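Local structure of natterin-like protein (Lethenteron camtschaticum, 6IUL) at residues 204-207 and 208-212. The protein is a lamprey immune protein that probably binds cell-surface sugars through its jacalin-like domain and probably kills cells by forming membrane pores. Numbering follows the deposited sequence.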
loop_
_atom_site.group_PDB
_atom_site.type_symbol
_atom_site.label_atom_id
_atom_site.label_comp_id
_atom_site.label_asym_id
_atom_site.label_seq_id
_atom_site.Cartn_x
_atom_site.Cartn_y
_atom_site.Cartn_z
ATOM N N ASN A 204 2.080 19.835 5.843
ATOM C CA ASN A 204 2.597 20.814 4.874
ATOM C C ASN A 204 2.698 20.209 3.484
ATOM O O ASN A 204 3.505 20.648 2.664
ATOM C CB ASN A 204 3.947 21.337 5.349
ATOM C CG ASN A 204 3.859 22.004 6.714
ATOM O OD1 ASN A 204 2.795 22.387 7.144
ATOM N ND2 ASN A 204 5.000 22.150 7.386
ATOM N N LYS A 205 1.900 19.178 3.239
ATOM C CA LYS A 205 1.871 18.463 1.955
ATOM C C LYS A 205 3.167 17.838 1.505
ATOM O O LYS A 205 3.341 17.531 0.310
ATOM C CB LYS A 205 1.327 19.385 0.838
ATOM C CG LYS A 205 -0.095 19.826 1.081
ATOM C CD LYS A 205 -0.632 20.598 -0.076
ATOM C CE LYS A 205 -2.130 20.596 -0.059
ATOM N NZ LYS A 205 -2.564 21.364 -1.248
ATOM N N ILE A 206 4.099 17.629 2.423
ATOM C CA ILE A 206 5.337 16.992 2.007
ATOM C C ILE A 206 5.174 15.606 1.390
ATOM O O ILE A 206 5.990 15.227 0.517
ATOM C CB ILE A 206 6.393 16.941 3.104
ATOM C CG1 ILE A 206 5.927 16.119 4.304
ATOM C CG2 ILE A 206 6.806 18.351 3.489
ATOM C CD1 ILE A 206 7.102 15.762 5.168
ATOM N N GLU A 207 4.153 14.860 1.814
ATOM C CA GLU A 207 3.899 13.517 1.268
ATOM C C GLU A 207 3.449 13.557 -0.197
ATOM O O GLU A 207 3.733 12.655 -0.986
ATOM C CB GLU A 207 2.889 12.700 2.108
ATOM C CG GLU A 207 1.406 13.136 1.965
ATOM C CD GLU A 207 1.046 14.539 2.587
ATOM O OE1 GLU A 207 1.828 15.160 3.410
ATOM O OE2 GLU A 207 -0.068 15.025 2.253
ATOM N N SER A 208 2.717 14.594 -0.574
ATOM C CA SER A 208 2.292 14.754 -1.982
ATOM C C SER A 208 3.355 15.484 -2.847
ATOM O O SER A 208 3.454 15.228 -4.036
ATOM C CB SER A 208 0.941 15.460 -2.046
ATOM O OG SER A 208 0.977 16.665 -1.331
ATOM N N THR A 209 4.160 16.356 -2.239
ATOM C CA THR A 209 5.113 17.198 -3.012
ATOM C C THR A 209 6.377 16.407 -3.315
ATOM O O THR A 209 6.919 16.486 -4.424
ATOM C CB THR A 209 5.472 18.467 -2.220
ATOM O OG1 THR A 209 4.288 19.234 -2.052
ATOM C CG2 THR A 209 6.529 19.311 -2.888
ATOM N N PHE A 210 6.854 15.646 -2.323
ATOM C CA PHE A 210 8.040 14.839 -2.475
ATOM C C PHE A 210 7.715 13.358 -2.541
ATOM O O PHE A 210 6.621 12.961 -2.163
ATOM C CB PHE A 210 8.984 15.124 -1.293
ATOM C CG PHE A 210 9.307 16.582 -1.126
ATOM C CD1 PHE A 210 10.218 17.221 -1.971
ATOM C CD2 PHE A 210 8.702 17.324 -0.133
ATOM C CE1 PHE A 210 10.467 18.569 -1.840
ATOM C CE2 PHE A 210 8.965 18.677 0.020
ATOM C CZ PHE A 210 9.869 19.296 -0.825
ATOM N N SER A 211 8.654 12.524 -3.007
ATOM C CA SER A 211 8.485 11.086 -2.833
ATOM C C SER A 211 9.262 10.661 -1.584
ATOM O O SER A 211 10.483 10.518 -1.583
ATOM C CB SER A 211 8.874 10.273 -4.077
ATOM O OG SER A 211 10.236 10.172 -4.190
ATOM N N LEU A 212 8.538 10.515 -0.492
ATOM C CA LEU A 212 9.154 10.271 0.828
ATOM C C LEU A 212 9.445 8.785 1.050
ATOM O O LEU A 212 8.636 7.939 0.663
ATOM C CB LEU A 212 8.202 10.722 1.936
ATOM C CG LEU A 212 7.849 12.191 1.956
ATOM C CD1 LEU A 212 6.844 12.473 3.017
ATOM C CD2 LEU A 212 9.075 13.070 2.162
HETATM O O HOH W 1 5.081 20.731 0.626
HETATM O O HOH W 2 5.526 10.513 -0.664
#
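Ser208 and Thr209 both turn back onto Lys205 O at the start of a one-turn helix. Thr209 N reaches it at 2.9 Å, nearly in line with the carbonyl bond (C=O...N 167°), and Ser208 N adds a weak bond. Two hydroxyls also lie close, Ser208 OG at 3.0 Å and Thr209 OG1 at 3.1 Å from Lys205 O. Ser208 OG stands between its own N and carbonyl carbon (chi1 54°), which turns it back toward this oxygen. A water donates to Asn204 O and is also hydrogen-bonded to Thr209 OG1.

The helix, with Lys205 at its N-cap, sits where the aerolysin-type elongated β region meets the jacalin-like domain. Phe210 is the first residue to leave helical geometry, yet its N still binds Ile206 O at 3.0 Å. The Phe210 ring turns an edge to Ile206, whose CB lies in the ring plane, 4.0 Å from Phe210 CD2. Thr209 CG2 lies over the centre of one face, 3.8 Å above the ring plane. Ile143, Ile146 and Ile283 of the β-sheet also pack on Phe210.

Leu212 meets Ile206 at about a right angle, the two CD1 methyls 3.9 Å apart. Leu212 CD1 also touches Glu207 CA at 3.6 Å. The bent Glu207 chain carries OE1 to a hydrogen bond with Thr202 OG1.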